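Local coordinates for protein LbaCas13a (C2c2) (PDB 5W1H) that binds a mature CRISPR guide RNA and acts as an RNA-targeting, A-cleaving Cas13a nuclease, at residues A[338-343]-A[426-431]; A[366-371]-A[414-419]. All coordinates share one frame; numbering follows the deposited sequence.

Contact 1 of 2, residues A[338-343]-A[426-431]; sequences NREFIK and KARTGY. With nucleotides of chain B.
Two backbone hydrogen bonds flank the pair Glu-340 and Arg-428, making a single antiparallel beta bridge in which that pair is non-hydrogen-bonded. Phe-341 N donates to Ala-427 O at 2.8 Å, nearly in line with the carbonyl (C=O...N angle 162°). Thr-429 N donates to Arg-339 O at 2.9 Å, tilted out of the carbonyl plane. Water 1 also donates to Arg-339 O and accepts from Gly-430 N, so two donors grip this oxygen. Glu-340 OE2 and Arg-428 NH1 form a long salt bridge of 3.8 Å. The carboxylate and guanidinium are almost parallel, but the oxygen stands well out of the guanidinium plane, so only charge acts. The stronger ionic partner of Arg-428 is Glu-424, through NH1 as well. The bridge ties the loop after helix 327-335 to the start of helix 429-458, with Arg-428 at the N-cap position. A bend at chi2 (-74°) folds the Arg-428 chain back, bringing CD to 3.4 Å from Asn-338 O, which lies over one guanidinium face. With an alanine in place of Arg-428, Glu-340 and Glu-424 would probably lose their shared positive partner and the Asn-338 carbonyl its cover. Lys-426 NZ, at the start of 426-431, donates to OP1 of A4 of chain B at 2.9 Å, and weakly to OP2. Thr-429 OG1 lies near the plane of the Phe-341 ring at its edge, 4.0 Å from Phe-341 CD1. The Phe-341 ring itself leads away, onto Phe-310, Gln-374 and Cys-378. Ile-342 CG1 meets Ala-427 CB at 4.2 Å.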
loop_
_atom_site.group_PDB
_atom_site.type_symbol
_atom_site.label_atom_id
_atom_site.label_comp_id
_atom_site.label_asym_id
_atom_site.label_seq_id
_atom_site.Cartn_x
_atom_site.Cartn_y
_atom_site.Cartn_z
ATOM N N ASN A 338 4.707 18.809 -33.111
ATOM C CA ASN A 338 3.262 18.926 -33.270
ATOM C C ASN A 338 2.667 17.868 -34.190
ATOM O O ASN A 338 1.453 17.884 -34.420
ATOM C CB ASN A 338 2.900 20.318 -33.801
ATOM C CG ASN A 338 2.956 21.383 -32.728
ATOM O OD1 ASN A 338 2.539 21.157 -31.590
ATOM N ND2 ASN A 338 3.471 22.555 -33.083
ATOM N N ARG A 339 3.483 16.957 -34.713
ATOM C CA ARG A 339 2.996 15.952 -35.649
ATOM C C ARG A 339 1.957 15.051 -34.990
ATOM O O ARG A 339 2.097 14.654 -33.829
ATOM C CB ARG A 339 4.168 15.123 -36.171
ATOM C CG ARG A 339 3.790 13.979 -37.090
ATOM C CD ARG A 339 4.995 13.554 -37.907
ATOM N NE ARG A 339 6.226 14.134 -37.375
ATOM C CZ ARG A 339 7.367 14.215 -38.051
ATOM N NH1 ARG A 339 7.436 13.752 -39.292
ATOM N NH2 ARG A 339 8.437 14.761 -37.489
ATOM N N GLU A 340 0.913 14.725 -35.743
ATOM C CA GLU A 340 -0.207 13.946 -35.234
ATOM C C GLU A 340 -0.034 12.477 -35.597
ATOM O O GLU A 340 0.202 12.141 -36.762
ATOM C CB GLU A 340 -1.527 14.488 -35.783
ATOM C CG GLU A 340 -1.736 15.961 -35.472
ATOM C CD GLU A 340 -3.135 16.439 -35.796
ATOM O OE1 GLU A 340 -3.949 15.621 -36.275
ATOM O OE2 GLU A 340 -3.421 17.636 -35.567
ATOM N N PHE A 341 -0.140 11.609 -34.589
ATOM C CA PHE A 341 -0.033 10.170 -34.813
ATOM C C PHE A 341 -1.274 9.641 -35.519
ATOM O O PHE A 341 -1.180 8.846 -36.462
ATOM C CB PHE A 341 0.179 9.464 -33.471
ATOM C CG PHE A 341 0.470 7.994 -33.584
ATOM C CD1 PHE A 341 1.684 7.550 -34.080
ATOM C CD2 PHE A 341 -0.455 7.054 -33.152
ATOM C CE1 PHE A 341 1.962 6.198 -34.167
ATOM C CE2 PHE A 341 -0.181 5.700 -33.231
ATOM C CZ PHE A 341 1.032 5.273 -33.739
ATOM N N ILE A 342 -2.451 10.063 -35.058
ATOM C CA ILE A 342 -3.723 9.794 -35.708
ATOM C C ILE A 342 -4.493 11.104 -35.750
ATOM O O ILE A 342 -4.185 12.053 -35.026
ATOM C CB ILE A 342 -4.551 8.716 -34.975
ATOM C CG1 ILE A 342 -4.797 9.145 -33.524
ATOM C CG2 ILE A 342 -3.859 7.363 -35.051
ATOM C CD1 ILE A 342 -5.738 8.241 -32.757
ATOM N N LYS A 343 -5.507 11.153 -36.606
ATOM C CA LYS A 343 -6.411 12.294 -36.645
ATOM C C LYS A 343 -7.636 11.950 -35.804
ATOM O O LYS A 343 -8.286 10.919 -36.022
ATOM C CB LYS A 343 -6.779 12.682 -38.084
ATOM C CG LYS A 343 -7.961 11.965 -38.730
ATOM C CD LYS A 343 -7.609 10.548 -39.135
ATOM C CE LYS A 343 -8.828 9.782 -39.618
ATOM N NZ LYS A 343 -8.475 8.387 -40.011
ATOM N N LYS A 426 -2.327 13.360 -26.265
ATOM C CA LYS A 426 -2.033 11.935 -26.298
ATOM C C LYS A 426 -2.059 11.365 -27.711
ATOM O O LYS A 426 -1.651 10.215 -27.909
ATOM C CB LYS A 426 -3.020 11.189 -25.392
ATOM C CG LYS A 426 -2.485 9.890 -24.814
ATOM C CD LYS A 426 -3.285 9.437 -23.598
ATOM C CE LYS A 426 -2.811 10.109 -22.316
ATOM N NZ LYS A 426 -3.639 9.707 -21.143
ATOM N N ALA A 427 -2.519 12.139 -28.692
ATOM C CA ALA A 427 -2.491 11.748 -30.095
ATOM C C ALA A 427 -1.288 12.306 -30.846
ATOM O O ALA A 427 -1.192 12.113 -32.062
ATOM C CB ALA A 427 -3.784 12.189 -30.793
ATOM N N ARG A 428 -0.378 12.998 -30.161
ATOM C CA ARG A 428 0.808 13.555 -30.801
ATOM C C ARG A 428 1.898 12.496 -30.907
ATOM O O ARG A 428 2.177 11.785 -29.937
ATOM C CB ARG A 428 1.330 14.756 -30.011
ATOM C CG ARG A 428 0.413 15.971 -30.011
ATOM C CD ARG A 428 0.433 16.683 -31.354
ATOM N NE ARG A 428 0.078 18.096 -31.224
ATOM C CZ ARG A 428 -1.104 18.608 -31.556
ATOM N NH1 ARG A 428 -2.057 17.829 -32.048
ATOM N NH2 ARG A 428 -1.330 19.907 -31.400
ATOM N N THR A 429 2.520 12.399 -32.086
ATOM C CA THR A 429 3.572 11.404 -32.290
ATOM C C THR A 429 4.721 11.600 -31.306
ATOM O O THR A 429 5.308 10.625 -30.824
ATOM C CB THR A 429 4.090 11.466 -33.730
ATOM O OG1 THR A 429 2.999 11.297 -34.644
ATOM C CG2 THR A 429 5.120 10.369 -33.979
ATOM N N GLY A 430 5.047 12.856 -30.989
ATOM C CA GLY A 430 6.142 13.124 -30.071
ATOM C C GLY A 430 5.834 12.748 -28.636
ATOM O O GLY A 430 6.736 12.368 -27.885
ATOM N N TYR A 431 4.569 12.869 -28.226
ATOM C CA TYR A 431 4.174 12.344 -26.925
ATOM C C TYR A 431 4.398 10.839 -26.861
ATOM O O TYR A 431 4.947 10.322 -25.880
ATOM C CB TYR A 431 2.707 12.678 -26.637
ATOM C CG TYR A 431 2.145 11.920 -25.450
ATOM C CD1 TYR A 431 2.282 12.412 -24.158
ATOM C CD2 TYR A 431 1.491 10.702 -25.622
ATOM C CE1 TYR A 431 1.779 11.715 -23.067
ATOM C CE2 TYR A 431 0.990 9.998 -24.539
ATOM C CZ TYR A 431 1.134 10.510 -23.267
ATOM O OH TYR A 431 0.631 9.813 -22.192
ATOM P P A B 4 -3.069 11.182 -17.987
ATOM O OP1 A B 4 -2.125 11.187 -19.137
ATOM O OP2 A B 4 -4.517 10.963 -18.234
ATOM O "O5'" A B 4 -2.585 10.062 -16.964
ATOM C "C5'" A B 4 -1.202 9.818 -16.753
ATOM C "C4'" A B 4 -0.939 9.366 -15.342
ATOM O "O4'" A B 4 -1.265 10.440 -14.424
ATOM C "C3'" A B 4 -1.783 8.196 -14.863
ATOM O "O3'" A B 4 -1.270 6.942 -15.273
ATOM C "C2'" A B 4 -1.805 8.395 -13.354
ATOM O "O2'" A B 4 -0.577 7.973 -12.778
ATOM C "C1'" A B 4 -1.867 9.919 -13.261
ATOM N N9 A B 4 -3.247 10.442 -13.198
ATOM C C8 A B 4 -3.866 11.245 -14.126
ATOM N N7 A B 4 -5.092 11.584 -13.809
ATOM C C5 A B 4 -5.288 10.969 -12.580
ATOM C C6 A B 4 -6.389 10.946 -11.708
ATOM N N6 A B 4 -7.538 11.582 -11.961
ATOM N N1 A B 4 -6.264 10.240 -10.561
ATOM C C2 A B 4 -5.107 9.607 -10.318
ATOM N N3 A B 4 -4.002 9.554 -11.060
ATOM C C4 A B 4 -4.159 10.269 -12.187
HETATM O O HOH W 1 4.389 15.035 -32.260
#

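Contact 2 of 2, residues A[366-371]-A[414-419]; sequences TVKELY and KIYANL. With nucleotides of chain B.
The rings of Tyr-371 and Tyr-416 lie nearly parallel, their planes 9° apart. They are slid so far past each other that they barely overlap, with centroids 5.6 Å apart. Each ring instead takes the other's CB on one face, a reciprocal CH-pi pair. Tyr-371 CB is 3.8 Å from the Tyr-416 centroid, and Tyr-416 CB is 3.9 Å from the Tyr-371 centroid. Tyr-416 holds CG between its backbone N and carbonyl carbon (chi1 73°), which lays its ring over Tyr-371 CB. Lys-368 reaches across, fully extended beyond CG. Its methylenes pass Tyr-416 O, with CG at 3.4 Å. Its NZ donates to Ala-417 O at 3.1 Å, from above the carbonyl plane. Water 2 links the same NZ to Leu-419 O. The ammonium thus binds one carbonyl directly and a second through the water. Leu-419 CD2 meets Val-367 CG1 at 4.0 Å, their side chains crossing at about a right angle. On the RNA side, Lys-414 NZ donates to OP1 of C8 of chain B at 2.8 Å and also pairs with Asp-439. The contact packs helix 357-388 against the last part of helix 398-417 and the residues after it, while Leu-432 of helix 429-458 touches both Tyr-371 and Ile-415.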
loop_
_atom_site.group_PDB
_atom_site.type_symbol
_atom_site.label_atom_id
_atom_site.label_comp_id
_atom_site.label_asym_id
_atom_site.label_seq_id
_atom_site.Cartn_x
_atom_site.Cartn_y
_atom_site.Cartn_z
ATOM N N THR A 366 -13.734 4.135 -31.419
ATOM C CA THR A 366 -13.185 4.487 -32.723
ATOM C C THR A 366 -11.762 5.017 -32.594
ATOM O O THR A 366 -10.894 4.696 -33.416
ATOM C CB THR A 366 -14.091 5.517 -33.403
ATOM O OG1 THR A 366 -15.339 4.901 -33.746
ATOM C CG2 THR A 366 -13.440 6.077 -34.659
ATOM N N VAL A 367 -11.498 5.816 -31.560
ATOM C CA VAL A 367 -10.154 6.349 -31.365
ATOM C C VAL A 367 -9.173 5.227 -31.047
ATOM O O VAL A 367 -8.036 5.224 -31.534
ATOM C CB VAL A 367 -10.159 7.434 -30.273
ATOM C CG1 VAL A 367 -8.738 7.775 -29.851
ATOM C CG2 VAL A 367 -10.866 8.683 -30.778
ATOM N N LYS A 368 -9.598 4.249 -30.240
ATOM C CA LYS A 368 -8.722 3.124 -29.923
ATOM C C LYS A 368 -8.383 2.317 -31.170
ATOM O O LYS A 368 -7.248 1.852 -31.327
ATOM C CB LYS A 368 -9.369 2.226 -28.869
ATOM C CG LYS A 368 -9.299 2.753 -27.444
ATOM C CD LYS A 368 -9.811 1.697 -26.473
ATOM C CE LYS A 368 -9.950 2.240 -25.066
ATOM N NZ LYS A 368 -10.625 1.257 -24.169
ATOM N N GLU A 369 -9.354 2.133 -32.068
ATOM C CA GLU A 369 -9.074 1.407 -33.300
ATOM C C GLU A 369 -8.144 2.194 -34.215
ATOM O O GLU A 369 -7.306 1.596 -34.902
ATOM C CB GLU A 369 -10.376 1.051 -34.022
ATOM C CG GLU A 369 -11.009 -0.230 -33.502
ATOM C CD GLU A 369 -9.995 -1.359 -33.356
ATOM O OE1 GLU A 369 -9.319 -1.695 -34.354
ATOM O OE2 GLU A 369 -9.858 -1.894 -32.236
ATOM N N LEU A 370 -8.267 3.524 -34.235
ATOM C CA LEU A 370 -7.336 4.339 -35.012
ATOM C C LEU A 370 -5.912 4.186 -34.499
ATOM O O LEU A 370 -4.965 4.079 -35.289
ATOM C CB LEU A 370 -7.763 5.806 -34.973
ATOM C CG LEU A 370 -9.075 6.152 -35.687
ATOM C CD1 LEU A 370 -9.507 7.578 -35.375
ATOM C CD2 LEU A 370 -8.927 5.953 -37.191
ATOM N N TYR A 371 -5.741 4.189 -33.173
ATOM C CA TYR A 371 -4.434 3.922 -32.582
ATOM C C TYR A 371 -3.910 2.560 -33.017
ATOM O O TYR A 371 -2.765 2.435 -33.467
ATOM C CB TYR A 371 -4.525 3.977 -31.056
ATOM C CG TYR A 371 -4.359 5.338 -30.415
ATOM C CD1 TYR A 371 -3.111 5.947 -30.340
ATOM C CD2 TYR A 371 -5.442 5.988 -29.833
ATOM C CE1 TYR A 371 -2.951 7.186 -29.735
ATOM C CE2 TYR A 371 -5.291 7.222 -29.222
ATOM C CZ TYR A 371 -4.046 7.814 -29.175
ATOM O OH TYR A 371 -3.898 9.040 -28.564
ATOM N N LYS A 414 -0.182 -0.122 -24.426
ATOM C CA LYS A 414 -0.425 0.219 -23.026
ATOM C C LYS A 414 -1.050 1.599 -22.886
ATOM O O LYS A 414 -1.827 1.836 -21.953
ATOM C CB LYS A 414 0.876 0.159 -22.221
ATOM C CG LYS A 414 1.330 -1.244 -21.840
ATOM C CD LYS A 414 2.469 -1.196 -20.818
ATOM C CE LYS A 414 3.731 -0.583 -21.420
ATOM N NZ LYS A 414 4.849 -0.508 -20.424
ATOM N N ILE A 415 -0.734 2.514 -23.804
ATOM C CA ILE A 415 -1.238 3.878 -23.700
ATOM C C ILE A 415 -2.700 3.969 -24.134
ATOM O O ILE A 415 -3.517 4.605 -23.457
ATOM C CB ILE A 415 -0.340 4.832 -24.509
ATOM C CG1 ILE A 415 1.044 4.930 -23.857
ATOM C CG2 ILE A 415 -0.982 6.215 -24.625
ATOM C CD1 ILE A 415 1.975 5.910 -24.532
ATOM N N TYR A 416 -3.069 3.342 -25.253
ATOM C CA TYR A 416 -4.425 3.533 -25.760
ATOM C C TYR A 416 -5.419 2.488 -25.269
ATOM O O TYR A 416 -6.623 2.764 -25.275
ATOM C CB TYR A 416 -4.437 3.577 -27.300
ATOM C CG TYR A 416 -4.216 2.260 -28.020
ATOM C CD1 TYR A 416 -5.233 1.315 -28.124
ATOM C CD2 TYR A 416 -3.008 1.986 -28.646
ATOM C CE1 TYR A 416 -5.037 0.119 -28.784
ATOM C CE2 TYR A 416 -2.807 0.796 -29.321
ATOM C CZ TYR A 416 -3.824 -0.133 -29.385
ATOM O OH TYR A 416 -3.627 -1.319 -30.050
ATOM N N ALA A 417 -4.960 1.304 -24.846
ATOM C CA ALA A 417 -5.897 0.246 -24.465
ATOM C C ALA A 417 -6.734 0.627 -23.249
ATOM O O ALA A 417 -7.879 0.175 -23.124
ATOM C CB ALA A 417 -5.151 -1.060 -24.190
ATOM N N ASN A 418 -6.191 1.433 -22.344
ATOM C CA ASN A 418 -6.933 1.930 -21.193
ATOM C C ASN A 418 -7.029 3.447 -21.233
ATOM O O ASN A 418 -6.900 4.129 -20.213
ATOM C CB ASN A 418 -6.303 1.461 -19.886
ATOM C CG ASN A 418 -6.133 -0.041 -19.830
ATOM O OD1 ASN A 418 -6.893 -0.790 -20.454
ATOM N ND2 ASN A 418 -5.130 -0.495 -19.085
ATOM N N LEU A 419 -7.242 3.988 -22.430
ATOM C CA LEU A 419 -7.455 5.418 -22.593
ATOM C C LEU A 419 -8.684 5.848 -21.805
ATOM O O LEU A 419 -9.771 5.294 -21.990
ATOM C CB LEU A 419 -7.622 5.745 -24.076
ATOM C CG LEU A 419 -7.709 7.220 -24.453
ATOM C CD1 LEU A 419 -6.379 7.891 -24.192
ATOM C CD2 LEU A 419 -8.118 7.377 -25.908
ATOM P P C B 8 5.031 -3.293 -18.171
ATOM O OP1 C B 8 6.007 -2.696 -19.115
ATOM O OP2 C B 8 3.643 -3.561 -18.630
ATOM O "O5'" C B 8 5.582 -4.691 -17.633
ATOM C "C5'" C B 8 6.815 -4.795 -16.934
ATOM C "C4'" C B 8 6.847 -6.028 -16.061
ATOM O "O4'" C B 8 5.730 -5.995 -15.130
ATOM C "C3'" C B 8 6.697 -7.368 -16.776
ATOM O "O3'" C B 8 7.918 -7.845 -17.322
ATOM C "C2'" C B 8 6.134 -8.267 -15.681
ATOM O "O2'" C B 8 7.165 -8.672 -14.795
ATOM C "C1'" C B 8 5.222 -7.297 -14.933
ATOM N N1 C B 8 3.826 -7.345 -15.433
ATOM C C2 C B 8 3.000 -8.384 -15.001
ATOM O O2 C B 8 3.461 -9.231 -14.219
ATOM N N3 C B 8 1.722 -8.439 -15.440
ATOM C C4 C B 8 1.263 -7.507 -16.278
ATOM N N4 C B 8 -0.002 -7.606 -16.682
ATOM C C5 C B 8 2.084 -6.434 -16.742
ATOM C C6 C B 8 3.345 -6.394 -16.293
HETATM O O HOH W 2 -10.772 2.891 -21.749
#

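Contacts 1 and 2 lie about 13 Å apart, centre to centre, and touch directly. Tyr-371 OH of contact 2 and Lys-426 O of contact 1 are 2.6 Å apart, a probable hydrogen bond. Beside it, Lys-426 CD packs on Leu-419 CD1 at 3.5 Å. Ile-342 CG2 is 3.5 Å from Leu-370 O. In the chain, both segments of contact 2 fall between those of contact 1, and helix 398-417 is followed by helix 429-458. Lys-426 and Lys-414 both reach phosphates of the same guide strand, at A4 and C8 of chain B, so each contact has one residue on the RNA.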